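Side-chain contacts in cytochrome c2 iso-2 (Rhodospirillum centenum, PDB 1JDL), which donates electrons to the oxidized bacteriochlorophyll in the photophosphorylation of purple bacteria and may also have a role in the respiratory chain: residues Phe12-Ala17 with Glu105-Asp110; Arg39-Ala44 with Ala51-Ala56; Ile69-Leu72 with Ala77-Arg80. All blocks are in the same frame, centred on the assembly; numbering follows the deposited sequence.

Contact 1 (Phe12-Ala17 with Glu105-Asp110); sequences FKKCMA and EQERKD. With HEM (protoporphyrin IX containing Fe), chain B.
Lys14, directly ahead of the CXXCH heme-attachment motif (Cys15 to His19), reaches across to Glu107 on the C-terminal helix 105-115 of this cytochrome c fold. One salt bridge carries the contact, which buries just 71 Å² at the surface. Lys14 NZ lies 2.8 Å from Glu107 OE2 and uses that oxygen's syn lone pair; its second bond, to Glu107 OE1 at 3.3 Å, is weak, so the ammonium faces both oxygens but favours one. Lys14 has CG anti to its carbonyl carbon (chi1 -64°) and a fully extended chain beyond, which carries NZ far enough to meet the carboxylate; the two side chains cross at about a right angle.

No other pair of the two segments touches. Phe12 packs further along the same helix, on Val111, Tyr114 and Leu115. Cys15, covalently bound to the heme, places CB over one face of the Phe12 ring, 3.7 Å above its plane and offset toward the rim, while Lys14 O sits 3.5 Å from HEM CMC. The turn into the motif is tied by Phe12 O, which accepts from both Cys15 N (2.8 Å) and Met16 N (3.0 Å). On the helix, Gln106 NE2 bonds Asp110 OD2 at 3.1 Å, with an N-H...O angle of 168°.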
loop_
_atom_site.group_PDB
_atom_site.type_symbol
_atom_site.label_atom_id
_atom_site.label_comp_id
_atom_site.label_asym_id
_atom_site.label_seq_id
_atom_site.Cartn_x
_atom_site.Cartn_y
_atom_site.Cartn_z
ATOM N N PHE A 12 5.510 1.197 -12.032
ATOM C CA PHE A 12 4.434 2.029 -11.507
ATOM C C PHE A 12 3.329 2.277 -12.528
ATOM O O PHE A 12 2.236 2.720 -12.173
ATOM C CB PHE A 12 4.976 3.371 -11.014
ATOM C CG PHE A 12 4.005 4.129 -10.160
ATOM C CD1 PHE A 12 3.761 3.732 -8.848
ATOM C CD2 PHE A 12 3.292 5.206 -10.676
ATOM C CE1 PHE A 12 2.819 4.395 -8.066
ATOM C CE2 PHE A 12 2.348 5.873 -9.902
ATOM C CZ PHE A 12 2.112 5.465 -8.595
ATOM N N LYS A 13 3.610 2.015 -13.800
ATOM C CA LYS A 13 2.595 2.199 -14.826
ATOM C C LYS A 13 1.414 1.287 -14.500
ATOM O O LYS A 13 0.271 1.588 -14.845
ATOM C CB LYS A 13 3.158 1.855 -16.208
ATOM C CG LYS A 13 4.211 2.835 -16.700
ATOM C CD LYS A 13 4.713 2.454 -18.086
ATOM C CE LYS A 13 5.710 3.474 -18.610
ATOM N NZ LYS A 13 6.223 3.102 -19.959
ATOM N N LYS A 14 1.703 0.178 -13.827
ATOM C CA LYS A 14 0.677 -0.785 -13.435
ATOM C C LYS A 14 -0.139 -0.294 -12.242
ATOM O O LYS A 14 -1.137 -0.916 -11.872
ATOM C CB LYS A 14 1.313 -2.130 -13.079
ATOM C CG LYS A 14 2.015 -2.815 -14.243
ATOM C CD LYS A 14 2.599 -4.146 -13.810
ATOM C CE LYS A 14 3.254 -4.863 -14.980
ATOM N NZ LYS A 14 3.739 -6.210 -14.578
ATOM N N CYS A 15 0.294 0.809 -11.634
ATOM C CA CYS A 15 -0.409 1.373 -10.484
ATOM C C CYS A 15 -1.143 2.650 -10.853
ATOM O O CYS A 15 -2.102 3.030 -10.183
ATOM C CB CYS A 15 0.564 1.749 -9.359
ATOM S SG CYS A 15 1.909 0.625 -9.031
ATOM N N MET A 16 -0.682 3.310 -11.915
ATOM C CA MET A 16 -1.241 4.590 -12.343
ATOM C C MET A 16 -2.728 4.677 -12.645
ATOM O O MET A 16 -3.298 5.771 -12.621
ATOM C CB MET A 16 -0.462 5.129 -13.542
ATOM C CG MET A 16 0.981 5.464 -13.226
ATOM S SD MET A 16 1.722 6.457 -14.526
ATOM C CE MET A 16 1.608 5.325 -15.913
ATOM N N ALA A 17 -3.363 3.551 -12.936
ATOM C CA ALA A 17 -4.786 3.578 -13.224
ATOM C C ALA A 17 -5.560 4.003 -11.986
ATOM O O ALA A 17 -6.649 4.567 -12.093
ATOM C CB ALA A 17 -5.257 2.202 -13.684
ATOM N N GLU A 105 8.701 -10.637 -7.465
ATOM C CA GLU A 105 9.558 -10.064 -6.430
ATOM C C GLU A 105 10.389 -8.872 -6.895
ATOM O O GLU A 105 10.491 -7.868 -6.186
ATOM C CB GLU A 105 10.486 -11.142 -5.863
ATOM C CG GLU A 105 11.330 -10.664 -4.692
ATOM C CD GLU A 105 12.140 -11.776 -4.062
ATOM O OE1 GLU A 105 13.027 -12.333 -4.744
ATOM O OE2 GLU A 105 11.888 -12.094 -2.881
ATOM N N GLN A 106 10.986 -8.980 -8.078
ATOM C CA GLN A 106 11.808 -7.896 -8.601
ATOM C C GLN A 106 10.969 -6.644 -8.841
ATOM O O GLN A 106 11.361 -5.546 -8.451
ATOM C CB GLN A 106 12.493 -8.316 -9.904
ATOM C CG GLN A 106 13.491 -7.293 -10.429
ATOM C CD GLN A 106 14.582 -6.974 -9.422
ATOM O OE1 GLN A 106 15.257 -7.872 -8.914
ATOM N NE2 GLN A 106 14.762 -5.690 -9.129
ATOM N N GLU A 107 9.819 -6.808 -9.485
ATOM C CA GLU A 107 8.950 -5.668 -9.748
ATOM C C GLU A 107 8.550 -4.993 -8.446
ATOM O O GLU A 107 8.485 -3.764 -8.371
ATOM C CB GLU A 107 7.696 -6.101 -10.502
ATOM C CG GLU A 107 7.946 -6.453 -11.953
ATOM C CD GLU A 107 6.656 -6.618 -12.726
ATOM O OE1 GLU A 107 5.922 -7.592 -12.461
ATOM O OE2 GLU A 107 6.372 -5.766 -13.591
ATOM N N ARG A 108 8.281 -5.798 -7.424
ATOM C CA ARG A 108 7.903 -5.255 -6.126
ATOM C C ARG A 108 9.052 -4.444 -5.544
ATOM O O ARG A 108 8.848 -3.333 -5.061
ATOM C CB ARG A 108 7.518 -6.379 -5.161
ATOM C CG ARG A 108 6.092 -6.876 -5.331
ATOM C CD ARG A 108 5.788 -7.980 -4.338
ATOM N NE ARG A 108 6.392 -9.251 -4.727
ATOM C CZ ARG A 108 6.782 -10.188 -3.869
ATOM N NH1 ARG A 108 6.641 -9.996 -2.565
ATOM N NH2 ARG A 108 7.304 -11.324 -4.313
ATOM N N LYS A 109 10.263 -4.996 -5.589
ATOM C CA LYS A 109 11.424 -4.284 -5.062
ATOM C C LYS A 109 11.630 -2.961 -5.791
ATOM O O LYS A 109 11.900 -1.931 -5.169
ATOM C CB LYS A 109 12.697 -5.125 -5.210
ATOM C CG LYS A 109 12.745 -6.381 -4.366
ATOM C CD LYS A 109 14.100 -7.055 -4.519
ATOM C CE LYS A 109 14.203 -8.316 -3.682
ATOM N NZ LYS A 109 15.551 -8.934 -3.817
ATOM N N ASP A 110 11.499 -2.992 -7.114
ATOM C CA ASP A 110 11.697 -1.800 -7.928
ATOM C C ASP A 110 10.634 -0.731 -7.728
ATOM O O ASP A 110 10.952 0.453 -7.626
ATOM C CB ASP A 110 11.764 -2.162 -9.416
ATOM C CG ASP A 110 12.958 -3.038 -9.754
ATOM O OD1 ASP A 110 14.012 -2.891 -9.099
ATOM O OD2 ASP A 110 12.844 -3.861 -10.688
HETATM C CHA HEM B . -4.399 0.977 -1.471
HETATM C CHB HEM B . -0.037 0.375 -3.438
HETATM C CHC HEM B . -2.116 -0.645 -7.680
HETATM C CHD HEM B . -6.392 0.490 -5.840
HETATM C C1A HEM B . -3.018 0.843 -1.624
HETATM C C2A HEM B . -2.066 0.919 -0.541
HETATM C C3A HEM B . -0.842 0.742 -1.109
HETATM C C4A HEM B . -1.052 0.573 -2.527
HETATM C CMA HEM B . 0.500 0.671 -0.397
HETATM C CAA HEM B . -2.395 1.296 0.909
HETATM C CBA HEM B . -2.316 2.819 1.008
HETATM C CGA HEM B . -2.742 3.384 2.366
HETATM O O1A HEM B . -3.005 2.608 3.305
HETATM O O2A HEM B . -2.805 4.625 2.492
HETATM C C1B HEM B . -0.236 0.072 -4.778
HETATM C C2B HEM B . 0.819 -0.202 -5.722
HETATM C C3B HEM B . 0.198 -0.707 -6.830
HETATM C C4B HEM B . -1.188 -0.490 -6.662
HETATM C CMB HEM B . 2.299 0.064 -5.483
HETATM C CAB HEM B . 0.680 -1.566 -7.840
HETATM C CBB HEM B . 2.050 -2.210 -7.957
HETATM C C1C HEM B . -3.462 -0.473 -7.538
HETATM C C2C HEM B . -4.435 -0.641 -8.598
HETATM C C3C HEM B . -5.637 -0.482 -8.018
HETATM C C4C HEM B . -5.395 0.027 -6.683
HETATM C CMC HEM B . -4.136 -0.917 -10.073
HETATM C CAC HEM B . -6.913 -0.889 -8.465
HETATM C CBC HEM B . -7.352 -1.443 -9.816
HETATM C C1D HEM B . -6.221 0.799 -4.510
HETATM C C2D HEM B . -7.306 1.114 -3.611
HETATM C C3D HEM B . -6.768 1.177 -2.356
HETATM C C4D HEM B . -5.334 0.918 -2.516
HETATM C CMD HEM B . -8.786 1.273 -3.971
HETATM C CAD HEM B . -7.539 1.362 -1.045
HETATM C CBD HEM B . -7.862 -0.043 -0.522
HETATM C CGD HEM B . -8.750 -0.051 0.706
HETATM O O1D HEM B . -9.093 -1.161 1.167
HETATM O O2D HEM B . -9.107 1.034 1.215
HETATM N NA HEM B . -2.394 0.611 -2.838
HETATM N NB HEM B . -1.476 -0.093 -5.358
HETATM N NC HEM B . -4.062 -0.083 -6.354
HETATM N ND HEM B . -5.010 0.686 -3.847
HETATM FE FE HEM B . -3.236 0.238 -4.600
#

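Contact 2 (Arg39-Ala44 with Ala51-Ala56); sequences RQAGTA and AINHAA. With HEM (protoporphyrin IX containing Fe), chain B.
Gly42 passes close to helix 51-58, its CA 4.6 Å from His54 CA, where this loop and the helix enclose the heme propionates of the cytochrome c fold. Its positive phi (71°) suits glycine, and a beta carbon would stand about 3.1 Å from His54 CA. Ala41 CB rests on the side chain of Asn53.

Arg39, which does not reach helix 51-58, meets one of these propionates. Its CB leads to CG anti to the backbone N, and a bend at chi3 (80°) then swings the guanidinium round to the heme. NE and CZ each stay 4.0 Å from HEM O2A; the tip, NH2, donates to HEM O2A at 3.1 Å, in the guanidinium plane, and also to Ala32 O. The other oxygen of this propionate, HEM O1A, accepts from Gly42 N at 3.1 Å, with an N-H...O angle of 163°. Asn53 CB touches the second propionate, 3.5 Å from HEM O1D.

A water links the two segments, donating to Ala41 O (2.9 Å) and His54 O (2.8 Å) and accepting from Gln40 NE2. One propionate thus meets a positive charge at one oxygen and a backbone N-H at the other, which probably stabilises its negative charge.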
loop_
_atom_site.group_PDB
_atom_site.type_symbol
_atom_site.label_atom_id
_atom_site.label_comp_id
_atom_site.label_asym_id
_atom_site.label_seq_id
_atom_site.Cartn_x
_atom_site.Cartn_y
_atom_site.Cartn_z
ATOM N N ARG A 39 4.092 5.649 6.487
ATOM C CA ARG A 39 2.810 6.277 6.803
ATOM C C ARG A 39 1.870 5.219 7.381
ATOM O O ARG A 39 1.867 4.075 6.922
ATOM C CB ARG A 39 2.191 6.874 5.528
ATOM C CG ARG A 39 0.916 7.694 5.748
ATOM C CD ARG A 39 0.468 8.399 4.461
ATOM N NE ARG A 39 -0.245 7.519 3.532
ATOM C CZ ARG A 39 -0.427 7.788 2.240
ATOM N NH1 ARG A 39 0.059 8.908 1.723
ATOM N NH2 ARG A 39 -1.101 6.948 1.463
ATOM N N GLN A 40 1.087 5.587 8.393
ATOM C CA GLN A 40 0.141 4.637 8.981
ATOM C C GLN A 40 -0.880 4.279 7.904
ATOM O O GLN A 40 -1.361 5.156 7.186
ATOM C CB GLN A 40 -0.585 5.256 10.175
ATOM C CG GLN A 40 -1.597 4.316 10.831
ATOM C CD GLN A 40 -2.372 4.983 11.950
ATOM O OE1 GLN A 40 -1.787 5.594 12.839
ATOM N NE2 GLN A 40 -3.695 4.864 11.913
ATOM N N ALA A 41 -1.209 2.995 7.786
ATOM C CA ALA A 41 -2.173 2.569 6.777
ATOM C C ALA A 41 -3.534 3.213 7.025
ATOM O O ALA A 41 -3.944 3.389 8.171
ATOM C CB ALA A 41 -2.308 1.036 6.782
ATOM N N GLY A 42 -4.214 3.583 5.943
ATOM C CA GLY A 42 -5.540 4.170 6.046
ATOM C C GLY A 42 -5.655 5.575 6.605
ATOM O O GLY A 42 -6.651 5.897 7.258
ATOM N N THR A 43 -4.667 6.423 6.340
ATOM C CA THR A 43 -4.707 7.790 6.856
ATOM C C THR A 43 -4.521 8.884 5.815
ATOM O O THR A 43 -4.398 10.058 6.174
ATOM C CB THR A 43 -3.655 8.011 7.956
ATOM O OG1 THR A 43 -2.346 7.784 7.420
ATOM C CG2 THR A 43 -3.902 7.075 9.129
ATOM N N ALA A 44 -4.484 8.520 4.538
ATOM C CA ALA A 44 -4.329 9.532 3.496
ATOM C C ALA A 44 -5.537 10.460 3.584
ATOM O O ALA A 44 -6.679 10.010 3.607
ATOM C CB ALA A 44 -4.259 8.881 2.117
ATOM N N ALA A 51 -13.019 -0.924 5.662
ATOM C CA ALA A 51 -12.904 -1.113 7.097
ATOM C C ALA A 51 -11.611 -1.853 7.439
ATOM O O ALA A 51 -10.946 -1.528 8.415
ATOM C CB ALA A 51 -14.102 -1.890 7.618
ATOM N N ILE A 52 -11.255 -2.845 6.628
ATOM C CA ILE A 52 -10.053 -3.625 6.890
ATOM C C ILE A 52 -8.741 -2.839 6.740
ATOM O O ILE A 52 -7.823 -3.020 7.538
ATOM C CB ILE A 52 -10.044 -4.919 6.012
ATOM C CG1 ILE A 52 -9.082 -5.955 6.606
ATOM C CG2 ILE A 52 -9.725 -4.584 4.568
ATOM C CD1 ILE A 52 -7.636 -5.615 6.492
ATOM N N ASN A 53 -8.648 -1.965 5.742
ATOM C CA ASN A 53 -7.438 -1.166 5.551
ATOM C C ASN A 53 -7.334 -0.172 6.717
ATOM O O ASN A 53 -6.255 0.061 7.255
ATOM C CB ASN A 53 -7.504 -0.415 4.216
ATOM C CG ASN A 53 -6.166 0.181 3.808
ATOM O OD1 ASN A 53 -5.459 0.766 4.623
ATOM N ND2 ASN A 53 -5.825 0.047 2.534
ATOM N N HIS A 54 -8.466 0.404 7.109
ATOM C CA HIS A 54 -8.501 1.351 8.224
ATOM C C HIS A 54 -8.117 0.651 9.531
ATOM O O HIS A 54 -7.301 1.156 10.303
ATOM C CB HIS A 54 -9.904 1.965 8.338
ATOM C CG HIS A 54 -10.118 2.774 9.581
ATOM N ND1 HIS A 54 -10.649 2.237 10.733
ATOM C CD2 HIS A 54 -9.845 4.070 9.861
ATOM C CE1 HIS A 54 -10.694 3.167 11.671
ATOM N NE2 HIS A 54 -10.211 4.288 11.167
ATOM N N ALA A 55 -8.695 -0.526 9.761
ATOM C CA ALA A 55 -8.427 -1.297 10.972
ATOM C C ALA A 55 -6.959 -1.693 11.098
ATOM O O ALA A 55 -6.402 -1.678 12.195
ATOM C CB ALA A 55 -9.294 -2.549 10.996
ATOM N N ALA A 56 -6.338 -2.054 9.978
ATOM C CA ALA A 56 -4.934 -2.454 9.997
ATOM C C ALA A 56 -4.045 -1.314 10.494
ATOM O O ALA A 56 -3.120 -1.537 11.270
ATOM C CB ALA A 56 -4.497 -2.903 8.605
HETATM C CHA HEM B . -4.399 0.977 -1.471
HETATM C CHB HEM B . -0.037 0.375 -3.438
HETATM C CHC HEM B . -2.116 -0.645 -7.680
HETATM C CHD HEM B . -6.392 0.490 -5.840
HETATM C C1A HEM B . -3.018 0.843 -1.624
HETATM C C2A HEM B . -2.066 0.919 -0.541
HETATM C C3A HEM B . -0.842 0.742 -1.109
HETATM C C4A HEM B . -1.052 0.573 -2.527
HETATM C CMA HEM B . 0.500 0.671 -0.397
HETATM C CAA HEM B . -2.395 1.296 0.909
HETATM C CBA HEM B . -2.316 2.819 1.008
HETATM C CGA HEM B . -2.742 3.384 2.366
HETATM O O1A HEM B . -3.005 2.608 3.305
HETATM O O2A HEM B . -2.805 4.625 2.492
HETATM C C1B HEM B . -0.236 0.072 -4.778
HETATM C C2B HEM B . 0.819 -0.202 -5.722
HETATM C C3B HEM B . 0.198 -0.707 -6.830
HETATM C C4B HEM B . -1.188 -0.490 -6.662
HETATM C CMB HEM B . 2.299 0.064 -5.483
HETATM C CAB HEM B . 0.680 -1.566 -7.840
HETATM C CBB HEM B . 2.050 -2.210 -7.957
HETATM C C1C HEM B . -3.462 -0.473 -7.538
HETATM C C2C HEM B . -4.435 -0.641 -8.598
HETATM C C3C HEM B . -5.637 -0.482 -8.018
HETATM C C4C HEM B . -5.395 0.027 -6.683
HETATM C CMC HEM B . -4.136 -0.917 -10.073
HETATM C CAC HEM B . -6.913 -0.889 -8.465
HETATM C CBC HEM B . -7.352 -1.443 -9.816
HETATM C C1D HEM B . -6.221 0.799 -4.510
HETATM C C2D HEM B . -7.306 1.114 -3.611
HETATM C C3D HEM B . -6.768 1.177 -2.356
HETATM C C4D HEM B . -5.334 0.918 -2.516
HETATM C CMD HEM B . -8.786 1.273 -3.971
HETATM C CAD HEM B . -7.539 1.362 -1.045
HETATM C CBD HEM B . -7.862 -0.043 -0.522
HETATM C CGD HEM B . -8.750 -0.051 0.706
HETATM O O1D HEM B . -9.093 -1.161 1.167
HETATM O O2D HEM B . -9.107 1.034 1.215
HETATM N NA HEM B . -2.394 0.611 -2.838
HETATM N NB HEM B . -1.476 -0.093 -5.358
HETATM N NC HEM B . -4.062 -0.083 -6.354
HETATM N ND HEM B . -5.010 0.686 -3.847
HETATM FE FE HEM B . -3.236 0.238 -4.600
HETATM O O HOH W 1 -6.017 3.684 10.142
#

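Contact 3 (Ile69-Leu72 with Ala77-Arg80); sequences IAYL and AFLR. With HEM (protoporphyrin IX containing Fe), chain B.
Ile69 O accepts a hydrogen bond from Arg108 NH1, tying helix 65-71 to helix 105-115 of the cytochrome c fold. Between helices 65-71 and 75-85, which follow each other through a short turn, the contact is apolar. Its centre is a CH-pi interaction: Tyr71 CB lies 4.1 Å from the centroid of the Phe78 ring and 22° off the ring normal, hence over the face. Phe78 has CG anti to its backbone N (chi1 180°), which lays the ring against the Tyr71 backbone and brings CE1 to 3.8 Å from Ala70 CB.

The Tyr71 side chain crosses that of Phe78 at about a right angle and continues into the heme pocket. One flank of its ring faces helix 75-85, with CE1 4.2 Å from Leu79 CD1 near the ring plane. Tyr71 CE2 lies 3.7 Å from HEM C3A, and at the end of the ring OH lies 3.5 Å from HEM C1A. Tyr71 also touches the axial ligand Met98 and meets the ring of Trp63. With an alanine here, CB could still lie over Phe78, but a gap would probably open between Leu79 and the heme, and Met98 would be likely to lose the phenol ring packed against it. Next in sequence, Leu72 adds its own heme contact, CD2 standing 3.8 Å from HEM C2B.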
loop_
_atom_site.group_PDB
_atom_site.type_symbol
_atom_site.label_atom_id
_atom_site.label_comp_id
_atom_site.label_asym_id
_atom_site.label_seq_id
_atom_site.Cartn_x
_atom_site.Cartn_y
_atom_site.Cartn_z
ATOM N N ILE A 69 6.383 -4.507 0.304
ATOM C CA ILE A 69 6.856 -5.639 -0.485
ATOM C C ILE A 69 6.068 -6.912 -0.176
ATOM O O ILE A 69 5.717 -7.664 -1.083
ATOM C CB ILE A 69 8.361 -5.906 -0.223
ATOM C CG1 ILE A 69 9.199 -4.762 -0.798
ATOM C CG2 ILE A 69 8.779 -7.240 -0.837
ATOM C CD1 ILE A 69 9.152 -4.665 -2.305
ATOM N N ALA A 70 5.787 -7.147 1.102
ATOM C CA ALA A 70 5.054 -8.341 1.520
ATOM C C ALA A 70 3.564 -8.246 1.221
ATOM O O ALA A 70 2.877 -9.260 1.098
ATOM C CB ALA A 70 5.261 -8.581 3.007
ATOM N N TYR A 71 3.079 -7.017 1.108
ATOM C CA TYR A 71 1.670 -6.725 0.848
ATOM C C TYR A 71 1.240 -6.889 -0.611
ATOM O O TYR A 71 0.205 -7.485 -0.897
ATOM C CB TYR A 71 1.399 -5.287 1.305
ATOM C CG TYR A 71 0.146 -4.612 0.776
ATOM C CD1 TYR A 71 -1.105 -4.868 1.336
ATOM C CD2 TYR A 71 0.233 -3.652 -0.232
ATOM C CE1 TYR A 71 -2.243 -4.170 0.912
ATOM C CE2 TYR A 71 -0.891 -2.956 -0.669
ATOM C CZ TYR A 71 -2.119 -3.214 -0.091
ATOM O OH TYR A 71 -3.215 -2.490 -0.497
ATOM N N LEU A 72 2.045 -6.361 -1.523
ATOM C CA LEU A 72 1.721 -6.375 -2.949
ATOM C C LEU A 72 1.328 -7.680 -3.647
ATOM O O LEU A 72 0.495 -7.661 -4.552
ATOM C CB LEU A 72 2.843 -5.690 -3.736
ATOM C CG LEU A 72 2.927 -4.172 -3.525
ATOM C CD1 LEU A 72 4.131 -3.618 -4.258
ATOM C CD2 LEU A 72 1.644 -3.503 -4.008
ATOM N N ALA A 77 -4.594 -11.038 1.827
ATOM C CA ALA A 77 -3.889 -11.999 2.666
ATOM C C ALA A 77 -2.999 -11.305 3.684
ATOM O O ALA A 77 -2.977 -11.683 4.854
ATOM C CB ALA A 77 -3.060 -12.941 1.801
ATOM N N PHE A 78 -2.274 -10.282 3.240
ATOM C CA PHE A 78 -1.382 -9.552 4.132
ATOM C C PHE A 78 -2.133 -8.845 5.257
ATOM O O PHE A 78 -1.767 -8.958 6.426
ATOM C CB PHE A 78 -0.573 -8.516 3.347
ATOM C CG PHE A 78 0.372 -7.719 4.201
ATOM C CD1 PHE A 78 1.624 -8.226 4.541
ATOM C CD2 PHE A 78 -0.007 -6.477 4.702
ATOM C CE1 PHE A 78 2.488 -7.505 5.370
ATOM C CE2 PHE A 78 0.846 -5.745 5.532
ATOM C CZ PHE A 78 2.095 -6.261 5.866
ATOM N N LEU A 79 -3.176 -8.107 4.897
ATOM C CA LEU A 79 -3.964 -7.370 5.874
ATOM C C LEU A 79 -4.673 -8.261 6.885
ATOM O O LEU A 79 -4.717 -7.945 8.074
ATOM C CB LEU A 79 -4.985 -6.492 5.155
ATOM C CG LEU A 79 -4.402 -5.340 4.337
ATOM C CD1 LEU A 79 -5.507 -4.674 3.528
ATOM C CD2 LEU A 79 -3.739 -4.340 5.269
ATOM N N ARG A 80 -5.234 -9.370 6.419
ATOM C CA ARG A 80 -5.926 -10.288 7.314
ATOM C C ARG A 80 -4.966 -10.907 8.319
ATOM O O ARG A 80 -5.287 -11.024 9.505
ATOM C CB ARG A 80 -6.627 -11.381 6.503
ATOM C CG ARG A 80 -7.883 -10.879 5.810
ATOM C CD ARG A 80 -8.489 -11.917 4.876
ATOM N NE ARG A 80 -9.731 -11.426 4.280
ATOM C CZ ARG A 80 -10.271 -11.899 3.161
ATOM N NH1 ARG A 80 -9.678 -12.884 2.498
ATOM N NH2 ARG A 80 -11.406 -11.386 2.703
HETATM C CHA HEM B . -4.399 0.977 -1.471
HETATM C CHB HEM B . -0.037 0.375 -3.438
HETATM C CHC HEM B . -2.116 -0.645 -7.680
HETATM C CHD HEM B . -6.392 0.490 -5.840
HETATM C C1A HEM B . -3.018 0.843 -1.624
HETATM C C2A HEM B . -2.066 0.919 -0.541
HETATM C C3A HEM B . -0.842 0.742 -1.109
HETATM C C4A HEM B . -1.052 0.573 -2.527
HETATM C CMA HEM B . 0.500 0.671 -0.397
HETATM C CAA HEM B . -2.395 1.296 0.909
HETATM C CBA HEM B . -2.316 2.819 1.008
HETATM C CGA HEM B . -2.742 3.384 2.366
HETATM O O1A HEM B . -3.005 2.608 3.305
HETATM O O2A HEM B . -2.805 4.625 2.492
HETATM C C1B HEM B . -0.236 0.072 -4.778
HETATM C C2B HEM B . 0.819 -0.202 -5.722
HETATM C C3B HEM B . 0.198 -0.707 -6.830
HETATM C C4B HEM B . -1.188 -0.490 -6.662
HETATM C CMB HEM B . 2.299 0.064 -5.483
HETATM C CAB HEM B . 0.680 -1.566 -7.840
HETATM C CBB HEM B . 2.050 -2.210 -7.957
HETATM C C1C HEM B . -3.462 -0.473 -7.538
HETATM C C2C HEM B . -4.435 -0.641 -8.598
HETATM C C3C HEM B . -5.637 -0.482 -8.018
HETATM C C4C HEM B . -5.395 0.027 -6.683
HETATM C CMC HEM B . -4.136 -0.917 -10.073
HETATM C CAC HEM B . -6.913 -0.889 -8.465
HETATM C CBC HEM B . -7.352 -1.443 -9.816
HETATM C C1D HEM B . -6.221 0.799 -4.510
HETATM C C2D HEM B . -7.306 1.114 -3.611
HETATM C C3D HEM B . -6.768 1.177 -2.356
HETATM C C4D HEM B . -5.334 0.918 -2.516
HETATM C CMD HEM B . -8.786 1.273 -3.971
HETATM C CAD HEM B . -7.539 1.362 -1.045
HETATM C CBD HEM B . -7.862 -0.043 -0.522
HETATM C CGD HEM B . -8.750 -0.051 0.706
HETATM O O1D HEM B . -9.093 -1.161 1.167
HETATM O O2D HEM B . -9.107 1.034 1.215
HETATM N NA HEM B . -2.394 0.611 -2.838
HETATM N NB HEM B . -1.476 -0.093 -5.358
HETATM N NC HEM B . -4.062 -0.083 -6.354
HETATM N ND HEM B . -5.010 0.686 -3.847
HETATM FE FE HEM B . -3.236 0.238 -4.600
#

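All three contacts touch the one heme, contact 2 at its propionates and contacts 1 and 3 at the macrocycle and its substituents. Contacts 1 and 2 lie on opposite sides of the chain's centre, their centres about 21 Å apart. Contact 3 bridges them, its centre about 15 Å from that of contact 1 and 13 Å from that of contact 2. It meets contact 2 where Ile52 and Ala56 pack on Leu79 of helix 75-85, and contact 1 where helix 65-71 packs on helix 105-115. Contact 1 closes a loop, so the N-terminal region and helix 105-115 come together, and the chain between them supplies contact 2, then contact 3, to the heme.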